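Local structure of adenine phosphoribosyltransferase (Leishmania donovani, 1QB7) at residues Ala42-Ser45 / Ser46-Ser50; Gln20-Lys23 / Lys24-Trp28; Pro51-Leu54 / Lys55-Asp59; Phe83-Gly86 / Pro87-Ala90; Asp206-Thr209 / Glu210-Gly214. The protein probably converts adenine and 5-phospho-alpha-D-ribose 1-diphosphate to AMP and diphosphate in purine salvage, working as a homodimer. All coordinates share one frame; numbering follows the deposited sequence.

How the contacts relate
Contact 2 comes first along the chain, followed by contacts 1, 3, 4 and 5. Contact 2 closes helix 17-25. Contact 1 leads from strand 41-42 through helix 45-48, and contact 3 opens helix 51-67. Contact 4 opens helix 86-93. Contacts 1 to 3 pack on one another, with centres 9 to 12 Å apart. Contact 4 touches contacts 1 and 3, and its centre is about 11 Å from that of contact 3. Contact 5 lies beside contact 2, centres about 8 Å apart, and its centre is about 26 Å from that of contact 4. Contact 1 carries adenine-binding A42. Contacts 1, 3 and 4 also touch the second subunit, so pocket and dimer interface are close neighbours.

Contact 1 (Ala42-Ser45 / Ser46-Ser50); sequences ADVS and SITES. With ADE (adenine), chain C.
S46 and D43 meet at a single carbonyl oxygen. The S46 hydroxyl sits between its own backbone N and carbonyl carbon (chi1 63°). OG thereby points back and donates to D43 O at 2.6 Å, nearly along the C=O axis. S46 N gives D43 O a second bond of 3.1 Å, from above the carbonyl plane. The D43 carboxylate turns to another donor. Its OD1 accepts from S45 N at 3.0 Å, from above the carboxylate plane, and this capping bond steadies the turn into helix 45-48. On the next turn the E49 chain runs back over S45. Its CG passes 3.2 Å from S45 O, and OE2 comes near S45 CB. One water joins S45 OG to E49 OE2, which lies 2.7 Å from it. The other oxygen, E49 OE1, forms a salt bridge with R131 of the second subunit. T48 OG1 likewise bonds to F97 O of that subunit. At the other end, A42 reads adenine with its backbone. A42 N donates to adenine N1 at 3.2 Å, and adenine N6 donates to A42 O at 3.2 Å. This paired backbone recognition belongs to the adenine pocket of the phosphoribosyltransferase.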
loop_
_atom_site.group_PDB
_atom_site.type_symbol
_atom_site.label_atom_id
_atom_site.label_comp_id
_atom_site.label_asym_id
_atom_site.label_seq_id
_atom_site.Cartn_x
_atom_site.Cartn_y
_atom_site.Cartn_z
ATOM N N ALA A 42 12.597 -0.719 11.569
ATOM C CA ALA A 42 11.930 -2.011 11.395
ATOM C C ALA A 42 11.303 -2.120 10.007
ATOM O O ALA A 42 10.281 -1.501 9.730
ATOM C CB ALA A 42 10.882 -2.214 12.467
ATOM N N ASP A 43 11.917 -2.937 9.158
ATOM C CA ASP A 43 11.487 -3.133 7.775
ATOM C C ASP A 43 10.170 -3.913 7.588
ATOM O O ASP A 43 10.081 -5.102 7.909
ATOM C CB ASP A 43 12.633 -3.807 7.013
ATOM C CG ASP A 43 12.398 -3.876 5.517
ATOM O OD1 ASP A 43 11.490 -3.202 4.994
ATOM O OD2 ASP A 43 13.145 -4.621 4.861
ATOM N N VAL A 44 9.165 -3.243 7.023
ATOM C CA VAL A 44 7.870 -3.872 6.789
ATOM C C VAL A 44 7.991 -5.037 5.792
ATOM O O VAL A 44 7.197 -5.977 5.815
ATOM C CB VAL A 44 6.820 -2.831 6.321
ATOM C CG1 VAL A 44 7.087 -2.396 4.887
ATOM C CG2 VAL A 44 5.412 -3.386 6.490
ATOM N N SER A 45 9.025 -4.997 4.954
ATOM C CA SER A 45 9.254 -6.060 3.974
ATOM C C SER A 45 9.563 -7.395 4.638
ATOM O O SER A 45 9.258 -8.444 4.081
ATOM C CB SER A 45 10.394 -5.699 3.020
ATOM O OG SER A 45 10.015 -4.648 2.155
ATOM N N SER A 46 10.194 -7.362 5.811
ATOM C CA SER A 46 10.511 -8.600 6.520
ATOM C C SER A 46 9.212 -9.291 6.950
ATOM O O SER A 46 9.196 -10.487 7.228
ATOM C CB SER A 46 11.403 -8.327 7.734
ATOM O OG SER A 46 10.745 -7.510 8.676
ATOM N N ILE A 47 8.125 -8.530 6.988
ATOM C CA ILE A 47 6.823 -9.065 7.358
ATOM C C ILE A 47 6.050 -9.515 6.110
ATOM O O ILE A 47 5.589 -10.662 6.038
ATOM C CB ILE A 47 5.996 -8.019 8.159
ATOM C CG1 ILE A 47 6.742 -7.638 9.445
ATOM C CG2 ILE A 47 4.595 -8.540 8.467
ATOM C CD1 ILE A 47 7.298 -8.835 10.230
ATOM N N THR A 48 5.953 -8.628 5.113
ATOM C CA THR A 48 5.217 -8.934 3.880
ATOM C C THR A 48 5.858 -10.040 3.044
ATOM O O THR A 48 5.172 -10.703 2.278
ATOM C CB THR A 48 4.979 -7.671 2.982
ATOM O OG1 THR A 48 6.223 -7.209 2.448
ATOM C CG2 THR A 48 4.335 -6.542 3.780
ATOM N N GLU A 49 7.167 -10.238 3.184
ATOM C CA GLU A 49 7.861 -11.288 2.440
ATOM C C GLU A 49 7.762 -12.640 3.149
ATOM O O GLU A 49 8.219 -13.656 2.633
ATOM C CB GLU A 49 9.324 -10.918 2.216
ATOM C CG GLU A 49 9.527 -9.817 1.188
ATOM C CD GLU A 49 10.977 -9.397 1.041
ATOM O OE1 GLU A 49 11.884 -10.214 1.292
ATOM O OE2 GLU A 49 11.218 -8.237 0.661
ATOM N N SER A 50 7.181 -12.636 4.344
ATOM C CA SER A 50 6.993 -13.854 5.123
ATOM C C SER A 50 5.524 -14.267 5.009
ATOM O O SER A 50 4.659 -13.720 5.698
ATOM C CB SER A 50 7.364 -13.618 6.590
ATOM O OG SER A 50 6.933 -14.706 7.398
HETATM N N9 ADE C . 9.949 5.671 12.671
HETATM C C8 ADE C . 9.272 5.628 11.513
HETATM N N7 ADE C . 9.309 4.433 10.914
HETATM C C5 ADE C . 10.068 3.668 11.765
HETATM C C6 ADE C . 10.486 2.333 11.725
HETATM N N6 ADE C . 10.155 1.521 10.723
HETATM N N1 ADE C . 11.249 1.898 12.765
HETATM C C2 ADE C . 11.564 2.738 13.757
HETATM N N3 ADE C . 11.222 4.024 13.894
HETATM C C4 ADE C . 10.468 4.418 12.848
HETATM O O HOH W 1 10.262 -5.873 -0.302
#

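Contact 2 (Gln20-Lys23 / Lys24-Trp28); sequences QLLK and KSYRW
K24 continues the helix from Q20. K24 N donates to Q20 O at 3.0 Å, and K24 CB lies close to L21 O. The rest of the K24 chain leads away from the 20-23 turn. S25 brings two atoms to one acceptor. S25 N bonds to L21 O at 2.8 Å. The hydroxyl is trans to the S25 carbonyl carbon (chi1 -58°), which keeps it on the side of the backbone N. There S25 OG also stands 3.0 Å from L21 O, but this second bond is not settled. The stronger partner of the hydroxyl is T53 OG1, on helix 51-67. Y26 is the first residue to leave helical geometry, yet its N still donates to L22 O at 2.9 Å. Its ring lies obliquely to that same oxygen. Y26 CE2 packs loosely on L22 CD2, 4.4 Å away. Both side chains are buried, and both also touch I47 and L203. R27 folds back toward the helix end. Its NH1 donates to K24 O at 3.0 Å, nearly straight at 168°, and to Y26 O at 2.8 Å. Both acceptors lie in the guanidinium plane, so the pair fixes the rotation of that group. W28 begins the short strand 28-29, and its ring makes a cation-pi contact with R40. This is the C-terminal end of an alpha helix running out into a strand, with the Y26 side chain about 7 Å from the bound adenine.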
loop_
_atom_site.group_PDB
_atom_site.type_symbol
_atom_site.label_atom_id
_atom_site.label_comp_id
_atom_site.label_asym_id
_atom_site.label_seq_id
_atom_site.Cartn_x
_atom_site.Cartn_y
_atom_site.Cartn_z
ATOM N N GLN A 20 5.183 -14.327 18.501
ATOM C CA GLN A 20 6.381 -15.128 18.325
ATOM C C GLN A 20 6.856 -15.081 16.879
ATOM O O GLN A 20 8.045 -14.947 16.613
ATOM C CB GLN A 20 6.080 -16.581 18.704
ATOM C CG GLN A 20 5.679 -16.790 20.152
ATOM C CD GLN A 20 6.870 -16.794 21.076
ATOM O OE1 GLN A 20 7.259 -17.843 21.589
ATOM N NE2 GLN A 20 7.471 -15.622 21.286
ATOM N N LEU A 21 5.912 -15.207 15.952
ATOM C CA LEU A 21 6.208 -15.202 14.527
ATOM C C LEU A 21 6.770 -13.853 14.089
ATOM O O LEU A 21 7.688 -13.792 13.275
ATOM C CB LEU A 21 4.938 -15.556 13.749
ATOM C CG LEU A 21 5.039 -16.075 12.316
ATOM C CD1 LEU A 21 6.143 -17.099 12.179
ATOM C CD2 LEU A 21 3.705 -16.683 11.938
ATOM N N LEU A 22 6.225 -12.779 14.649
ATOM C CA LEU A 22 6.677 -11.426 14.336
ATOM C C LEU A 22 8.098 -11.206 14.835
ATOM O O LEU A 22 8.925 -10.621 14.138
ATOM C CB LEU A 22 5.742 -10.390 14.963
ATOM C CG LEU A 22 4.393 -10.217 14.271
ATOM C CD1 LEU A 22 3.458 -9.392 15.138
ATOM C CD2 LEU A 22 4.601 -9.560 12.922
ATOM N N LYS A 23 8.377 -11.686 16.044
ATOM C CA LYS A 23 9.701 -11.553 16.640
ATOM C C LYS A 23 10.732 -12.323 15.799
ATOM O O LYS A 23 11.872 -11.892 15.640
ATOM C CB LYS A 23 9.655 -12.084 18.073
ATOM C CG LYS A 23 10.957 -12.034 18.845
ATOM C CD LYS A 23 10.758 -12.737 20.183
ATOM C CE LYS A 23 12.049 -12.920 20.963
ATOM N NZ LYS A 23 12.665 -11.630 21.385
ATOM N N LYS A 24 10.298 -13.445 15.235
ATOM C CA LYS A 24 11.144 -14.299 14.412
ATOM C C LYS A 24 11.372 -13.713 13.020
ATOM O O LYS A 24 12.488 -13.748 12.505
ATOM C CB LYS A 24 10.507 -15.689 14.297
ATOM C CG LYS A 24 11.239 -16.672 13.392
ATOM C CD LYS A 24 10.423 -17.955 13.212
ATOM C CE LYS A 24 10.995 -18.866 12.124
ATOM N NZ LYS A 24 12.343 -19.405 12.467
ATOM N N SER A 25 10.321 -13.146 12.434
ATOM C CA SER A 25 10.385 -12.570 11.089
ATOM C C SER A 25 10.984 -11.177 10.953
ATOM O O SER A 25 11.718 -10.917 10.002
ATOM C CB SER A 25 8.995 -12.557 10.452
ATOM O OG SER A 25 8.452 -13.862 10.394
ATOM N N TYR A 26 10.666 -10.278 11.878
ATOM C CA TYR A 26 11.161 -8.907 11.792
ATOM C C TYR A 26 12.659 -8.734 11.608
ATOM O O TYR A 26 13.470 -9.487 12.156
ATOM C CB TYR A 26 10.716 -8.085 13.006
ATOM C CG TYR A 26 9.628 -7.069 12.715
ATOM C CD1 TYR A 26 9.800 -6.087 11.734
ATOM C CD2 TYR A 26 8.424 -7.090 13.418
ATOM C CE1 TYR A 26 8.792 -5.154 11.457
ATOM C CE2 TYR A 26 7.416 -6.168 13.151
ATOM C CZ TYR A 26 7.605 -5.205 12.170
ATOM O OH TYR A 26 6.595 -4.320 11.883
ATOM N N ARG A 27 13.011 -7.763 10.769
ATOM C CA ARG A 27 14.406 -7.404 10.524
ATOM C C ARG A 27 14.480 -5.895 10.604
ATOM O O ARG A 27 13.614 -5.193 10.074
ATOM C CB ARG A 27 14.897 -7.862 9.146
ATOM C CG ARG A 27 15.084 -9.361 9.003
ATOM C CD ARG A 27 16.125 -9.899 9.967
ATOM N NE ARG A 27 16.307 -11.343 9.829
ATOM C CZ ARG A 27 15.528 -12.268 10.387
ATOM N NH1 ARG A 27 14.499 -11.919 11.149
ATOM N NH2 ARG A 27 15.789 -13.553 10.189
ATOM N N TRP A 28 15.463 -5.399 11.342
ATOM C CA TRP A 28 15.662 -3.963 11.471
ATOM C C TRP A 28 17.028 -3.603 10.900
ATOM O O TRP A 28 17.934 -4.444 10.837
ATOM C CB TRP A 28 15.519 -3.498 12.925
ATOM C CG TRP A 28 16.514 -4.075 13.891
ATOM C CD1 TRP A 28 16.304 -5.100 14.767
ATOM C CD2 TRP A 28 17.856 -3.619 14.121
ATOM N NE1 TRP A 28 17.425 -5.307 15.533
ATOM C CE2 TRP A 28 18.392 -4.413 15.158
ATOM C CE3 TRP A 28 18.653 -2.611 13.555
ATOM C CZ2 TRP A 28 19.695 -4.232 15.643
ATOM C CZ3 TRP A 28 19.950 -2.430 14.038
ATOM C CH2 TRP A 28 20.455 -3.239 15.073
#

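Contact 3 (Pro51-Leu54 / Lys55-Asp59); sequences PETL and KAIRD
P51 O accepts from K55 N at 3.0 Å. K55 CB sits 3.4 Å from the same oxygen, and the fully extended lysine chain then leads away. The P51 ring packs on I95 of the second subunit. E52 O takes A56 N at 3.0 Å, with the A56 methyl close beside it. T53 O accepts from I57 N. I57 CG1 is anti to its carbonyl carbon (chi1 -67°), which brings CG1 to 3.3 Å from T53 O. Further out, I57 CD1 lies 4.4 Å from T53 CG2. T53 OG1 is bonded to S50 OG, on the N-cap residue just before the helix. L54 O accepts from R58 N at 3.0 Å. The L54 side chain packs on F85 and M88 of its own chain and on V91 of the second subunit. R58 bends at chi2 and chi3 to reach its neighbour D59. Its NE and NH2 both grip D59 OD1 side-on, each at 2.9 Å and from the same face of the carboxylate. R58 NH1 is then turned to E92 of the second subunit in a salt bridge. These are the opening turns of an alpha helix that helps form the dimer interface.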
loop_
_atom_site.group_PDB
_atom_site.type_symbol
_atom_site.label_atom_id
_atom_site.label_comp_id
_atom_site.label_asym_id
_atom_site.label_seq_id
_atom_site.Cartn_x
_atom_site.Cartn_y
_atom_site.Cartn_z
ATOM N N PRO A 51 5.222 -15.218 4.108
ATOM C CA PRO A 51 3.856 -15.705 3.894
ATOM C C PRO A 51 3.135 -16.120 5.174
ATOM O O PRO A 51 1.984 -15.743 5.397
ATOM C CB PRO A 51 4.069 -16.894 2.960
ATOM C CG PRO A 51 5.231 -16.468 2.154
ATOM C CD PRO A 51 6.159 -15.895 3.193
ATOM N N GLU A 52 3.825 -16.872 6.023
ATOM C CA GLU A 52 3.230 -17.347 7.265
ATOM C C GLU A 52 2.911 -16.191 8.210
ATOM O O GLU A 52 1.858 -16.177 8.847
ATOM C CB GLU A 52 4.152 -18.363 7.949
ATOM C CG GLU A 52 3.480 -19.114 9.089
ATOM C CD GLU A 52 4.431 -19.988 9.898
ATOM O OE1 GLU A 52 5.667 -19.910 9.697
ATOM O OE2 GLU A 52 3.929 -20.748 10.757
ATOM N N THR A 53 3.806 -15.207 8.277
ATOM C CA THR A 53 3.593 -14.063 9.158
ATOM C C THR A 53 2.455 -13.175 8.658
ATOM O O THR A 53 1.600 -12.757 9.439
ATOM C CB THR A 53 4.885 -13.231 9.340
ATOM O OG1 THR A 53 5.965 -14.104 9.693
ATOM C CG2 THR A 53 4.713 -12.203 10.454
ATOM N N LEU A 54 2.418 -12.923 7.354
ATOM C CA LEU A 54 1.369 -12.089 6.779
ATOM C C LEU A 54 -0.001 -12.735 7.028
ATOM O O LEU A 54 -0.954 -12.063 7.439
ATOM C CB LEU A 54 1.611 -11.896 5.281
ATOM C CG LEU A 54 0.853 -10.767 4.584
ATOM C CD1 LEU A 54 1.239 -9.406 5.159
ATOM C CD2 LEU A 54 1.169 -10.821 3.104
ATOM N N LYS A 55 -0.074 -14.050 6.831
ATOM C CA LYS A 55 -1.311 -14.790 7.039
ATOM C C LYS A 55 -1.738 -14.754 8.512
ATOM O O LYS A 55 -2.921 -14.596 8.820
ATOM C CB LYS A 55 -1.154 -16.236 6.563
ATOM C CG LYS A 55 -2.447 -17.028 6.606
ATOM C CD LYS A 55 -2.253 -18.456 6.153
ATOM C CE LYS A 55 -3.530 -19.254 6.356
ATOM N NZ LYS A 55 -3.393 -20.675 5.908
ATOM N N ALA A 56 -0.767 -14.863 9.414
ATOM C CA ALA A 56 -1.048 -14.836 10.847
ATOM C C ALA A 56 -1.659 -13.496 11.260
ATOM O O ALA A 56 -2.589 -13.456 12.066
ATOM C CB ALA A 56 0.218 -15.118 11.643
ATOM N N ILE A 57 -1.142 -12.406 10.696
ATOM C CA ILE A 57 -1.648 -11.064 10.987
ATOM C C ILE A 57 -3.072 -10.944 10.453
ATOM O O ILE A 57 -3.976 -10.489 11.154
ATOM C CB ILE A 57 -0.792 -9.981 10.309
ATOM C CG1 ILE A 57 0.605 -9.950 10.926
ATOM C CG2 ILE A 57 -1.476 -8.622 10.415
ATOM C CD1 ILE A 57 1.584 -9.112 10.155
ATOM N N ARG A 58 -3.261 -11.364 9.205
ATOM C CA ARG A 58 -4.565 -11.315 8.553
ATOM C C ARG A 58 -5.599 -12.108 9.361
ATOM O O ARG A 58 -6.669 -11.594 9.685
ATOM C CB ARG A 58 -4.444 -11.882 7.135
ATOM C CG ARG A 58 -5.629 -11.628 6.222
ATOM C CD ARG A 58 -6.796 -12.562 6.502
ATOM N NE ARG A 58 -6.387 -13.965 6.501
ATOM C CZ ARG A 58 -6.235 -14.714 5.409
ATOM N NH1 ARG A 58 -6.465 -14.207 4.204
ATOM N NH2 ARG A 58 -5.858 -15.981 5.528
ATOM N N ASP A 59 -5.265 -13.351 9.695
ATOM C CA ASP A 59 -6.173 -14.212 10.457
ATOM C C ASP A 59 -6.543 -13.633 11.816
ATOM O O ASP A 59 -7.713 -13.612 12.186
ATOM C CB ASP A 59 -5.568 -15.607 10.658
ATOM C CG ASP A 59 -5.488 -16.406 9.375
ATOM O OD1 ASP A 59 -6.209 -16.089 8.411
ATOM O OD2 ASP A 59 -4.703 -17.372 9.337
#

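Contact 4 (Phe83-Gly86 / Pro87-Ala90); sequences FLFG and PMIA
F83 and P87 meet where an ordinary helix would place an N-H. P87 has no hydrogen on its nitrogen, and its ring carbon CD comes 3.0 Å from F83 O instead. P87 CG is close to the same oxygen. The main side-chain pair is F85 and M88. The first M88 torsion tucks CG over its own backbone, flanked by N and C (chi1 65°), and the chain beyond is extended. F85 CG is anti to its carbonyl carbon (chi1 -54°). The two side chains run side by side and point the same way. The M88 methyl CE meets the edge of the ring, near its plane, at 3.8 Å from F85 CD1. One face of the same ring is taken by L84 CB. The CG1-CD1 branch of I89 lies against F85 O. Its CG1 is 3.4 Å from F85 O, while M88 CG lies 3.3 Å from that oxygen. Polar bonding gathers on G86 O. A90 N reaches it at 2.9 Å, almost straight at 177°, and I89 N bonds from above the carbonyl plane. M88 N donates to a water at 3.0 Å, and this water gives a weak bond to L84 O. Beyond the segments, F85 and M88 both rest on L54. M88 packs on M88, and F83 on L84, of the second subunit. The chemistry is thus mainly apolar. P87 carbons lie against F83 O, and M88 and I89 carbons against F85 O. The first helical bonds converge on G86 O, and a water bridges M88 N and L84 O, which are too far apart to bond directly.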
loop_
_atom_site.group_PDB
_atom_site.type_symbol
_atom_site.label_atom_id
_atom_site.label_comp_id
_atom_site.label_asym_id
_atom_site.label_seq_id
_atom_site.Cartn_x
_atom_site.Cartn_y
_atom_site.Cartn_z
ATOM N N PHE A 83 -1.285 0.379 3.806
ATOM C CA PHE A 83 -1.942 -0.162 2.614
ATOM C C PHE A 83 -1.628 -1.648 2.469
ATOM O O PHE A 83 -2.349 -2.386 1.800
ATOM C CB PHE A 83 -1.427 0.538 1.349
ATOM C CG PHE A 83 -1.867 1.971 1.201
ATOM C CD1 PHE A 83 -2.562 2.629 2.216
ATOM C CD2 PHE A 83 -1.596 2.661 0.021
ATOM C CE1 PHE A 83 -2.977 3.956 2.054
ATOM C CE2 PHE A 83 -2.006 3.980 -0.149
ATOM C CZ PHE A 83 -2.700 4.629 0.871
ATOM N N LEU A 84 -0.530 -2.070 3.081
ATOM C CA LEU A 84 -0.072 -3.448 3.021
ATOM C C LEU A 84 -0.886 -4.427 3.847
ATOM O O LEU A 84 -0.915 -5.618 3.540
ATOM C CB LEU A 84 1.391 -3.524 3.471
ATOM C CG LEU A 84 2.406 -2.737 2.638
ATOM C CD1 LEU A 84 3.718 -2.638 3.391
ATOM C CD2 LEU A 84 2.603 -3.410 1.294
ATOM N N PHE A 85 -1.541 -3.935 4.893
ATOM C CA PHE A 85 -2.300 -4.816 5.771
ATOM C C PHE A 85 -3.801 -4.576 5.786
ATOM O O PHE A 85 -4.585 -5.509 5.985
ATOM C CB PHE A 85 -1.748 -4.714 7.194
ATOM C CG PHE A 85 -0.272 -4.964 7.284
ATOM C CD1 PHE A 85 0.227 -6.265 7.306
ATOM C CD2 PHE A 85 0.625 -3.895 7.317
ATOM C CE1 PHE A 85 1.594 -6.499 7.354
ATOM C CE2 PHE A 85 1.997 -4.121 7.366
ATOM C CZ PHE A 85 2.482 -5.425 7.385
ATOM N N GLY A 86 -4.191 -3.326 5.564
ATOM C CA GLY A 86 -5.595 -2.965 5.576
ATOM C C GLY A 86 -6.500 -3.721 4.621
ATOM O O GLY A 86 -7.454 -4.361 5.063
ATOM N N PRO A 87 -6.217 -3.684 3.309
ATOM C CA PRO A 87 -7.026 -4.372 2.292
ATOM C C PRO A 87 -7.269 -5.864 2.517
ATOM O O PRO A 87 -8.374 -6.347 2.268
ATOM C CB PRO A 87 -6.251 -4.111 1.000
ATOM C CG PRO A 87 -5.623 -2.766 1.256
ATOM C CD PRO A 87 -5.131 -2.909 2.679
ATOM N N MET A 88 -6.265 -6.595 2.994
ATOM C CA MET A 88 -6.465 -8.023 3.211
ATOM C C MET A 88 -7.403 -8.310 4.378
ATOM O O MET A 88 -7.996 -9.381 4.449
ATOM C CB MET A 88 -5.140 -8.778 3.349
ATOM C CG MET A 88 -4.311 -8.427 4.548
ATOM S SD MET A 88 -2.834 -9.456 4.611
ATOM C CE MET A 88 -2.203 -8.948 6.194
ATOM N N ILE A 89 -7.549 -7.348 5.285
ATOM C CA ILE A 89 -8.455 -7.512 6.416
ATOM C C ILE A 89 -9.857 -7.088 5.975
ATOM O O ILE A 89 -10.829 -7.826 6.157
ATOM C CB ILE A 89 -8.017 -6.655 7.614
ATOM C CG1 ILE A 89 -6.645 -7.110 8.113
ATOM C CG2 ILE A 89 -9.030 -6.765 8.744
ATOM C CD1 ILE A 89 -5.999 -6.131 9.079
ATOM N N ALA A 90 -9.937 -5.910 5.357
ATOM C CA ALA A 90 -11.193 -5.346 4.873
ATOM C C ALA A 90 -11.926 -6.254 3.884
ATOM O O ALA A 90 -13.157 -6.328 3.903
ATOM C CB ALA A 90 -10.945 -3.972 4.245
HETATM O O HOH W 2 -3.497 -5.712 2.245
#

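Contact 5 (Asp206-Thr209 / Glu210-Gly214); sequences DALT and EENCG
N212 turns its side chain back to T209, with CG anti to its own carbonyl carbon (chi1 -66°). OD1 then accepts from T209 N at 3.0 Å, in the amide plane and on a lone pair. The T209 hydroxyl is rotated to chi1 63°, close to both N and C of its own backbone, and faces the turn that follows. There E211 N makes a weak bond of 3.3 Å to T209 OG1. N212 N completes the turn by donating to T209 O at 3.0 Å, from above the carbonyl plane. T209 and N212 are thus joined by two bonds running in opposite directions. A water adds to the grip. It donates to N212 OD1 at 2.7 Å and to A207 O at 3.0 Å, and T209 OG1 gives it a weak bond. L208 crosses N212 at about a right angle, with its CD2 3.8 Å from N212 CG. The other end of the amide, N212 ND2, bonds to K23 O and Y26 O, which fixes its rotation. L208 O accepts from R40 NH1, a residue of the adenine pocket. The loop follows strand 203-204, precedes strand 224-226, and lies against the end of helix 17-25 and strand 28-29.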
loop_
_atom_site.group_PDB
_atom_site.type_symbol
_atom_site.label_atom_id
_atom_site.label_comp_id
_atom_site.label_asym_id
_atom_site.label_seq_id
_atom_site.Cartn_x
_atom_site.Cartn_y
_atom_site.Cartn_z
ATOM N N ASP A 206 10.907 -3.646 21.686
ATOM C CA ASP A 206 11.758 -4.130 22.766
ATOM C C ASP A 206 11.980 -5.626 22.608
ATOM O O ASP A 206 12.927 -6.180 23.163
ATOM C CB ASP A 206 11.144 -3.829 24.135
ATOM C CG ASP A 206 12.045 -4.261 25.295
ATOM O OD1 ASP A 206 13.218 -3.826 25.331
ATOM O OD2 ASP A 206 11.593 -5.049 26.157
ATOM N N ALA A 207 11.109 -6.271 21.837
ATOM C CA ALA A 207 11.219 -7.698 21.585
ATOM C C ALA A 207 12.270 -7.982 20.515
ATOM O O ALA A 207 12.719 -9.116 20.366
ATOM C CB ALA A 207 9.882 -8.257 21.160
ATOM N N LEU A 208 12.636 -6.955 19.749
ATOM C CA LEU A 208 13.628 -7.104 18.691
ATOM C C LEU A 208 15.017 -6.959 19.274
ATOM O O LEU A 208 15.286 -6.036 20.034
ATOM C CB LEU A 208 13.412 -6.060 17.597
ATOM C CG LEU A 208 12.025 -6.060 16.951
ATOM C CD1 LEU A 208 12.023 -5.095 15.786
ATOM C CD2 LEU A 208 11.642 -7.458 16.491
ATOM N N THR A 209 15.904 -7.871 18.902
ATOM C CA THR A 209 17.271 -7.861 19.405
ATOM C C THR A 209 18.259 -7.814 18.241
ATOM O O THR A 209 17.869 -7.572 17.099
ATOM C CB THR A 209 17.542 -9.125 20.264
ATOM O OG1 THR A 209 17.427 -10.297 19.449
ATOM C CG2 THR A 209 16.536 -9.229 21.406
ATOM N N GLU A 210 19.536 -8.045 18.543
ATOM C CA GLU A 210 20.584 -8.052 17.530
ATOM C C GLU A 210 20.358 -9.187 16.522
ATOM O O GLU A 210 20.799 -9.103 15.371
ATOM C CB GLU A 210 21.957 -8.182 18.204
ATOM C CG GLU A 210 23.141 -8.375 17.249
ATOM C CD GLU A 210 23.318 -7.231 16.250
ATOM O OE1 GLU A 210 22.824 -6.110 16.513
ATOM O OE2 GLU A 210 23.968 -7.461 15.201
ATOM N N GLU A 211 19.651 -10.234 16.952
ATOM C CA GLU A 211 19.343 -11.365 16.079
ATOM C C GLU A 211 18.413 -10.932 14.945
ATOM O O GLU A 211 18.321 -11.607 13.919
ATOM C CB GLU A 211 18.699 -12.504 16.866
ATOM C CG GLU A 211 19.613 -13.112 17.914
ATOM C CD GLU A 211 19.058 -14.385 18.526
ATOM O OE1 GLU A 211 17.835 -14.645 18.408
ATOM O OE2 GLU A 211 19.861 -15.131 19.125
ATOM N N ASN A 212 17.728 -9.804 15.144
ATOM C CA ASN A 212 16.814 -9.243 14.145
ATOM C C ASN A 212 17.513 -8.225 13.234
ATOM O O ASN A 212 16.887 -7.658 12.338
ATOM C CB ASN A 212 15.614 -8.559 14.819
ATOM C CG ASN A 212 14.719 -9.533 15.561
ATOM O OD1 ASN A 212 14.784 -9.641 16.787
ATOM N ND2 ASN A 212 13.861 -10.233 14.824
ATOM N N CYS A 213 18.799 -7.976 13.465
ATOM C CA CYS A 213 19.525 -7.017 12.639
ATOM C C CYS A 213 19.747 -7.548 11.226
ATOM O O CYS A 213 20.305 -8.633 11.044
ATOM C CB CYS A 213 20.868 -6.648 13.270
ATOM S SG CYS A 213 21.722 -5.315 12.387
ATOM N N GLY A 214 19.289 -6.781 10.237
ATOM C CA GLY A 214 19.442 -7.166 8.842
ATOM C C GLY A 214 20.650 -6.547 8.149
ATOM O O GLY A 214 20.868 -6.785 6.960
HETATM O O HOH W 3 14.280 -11.279 18.913
#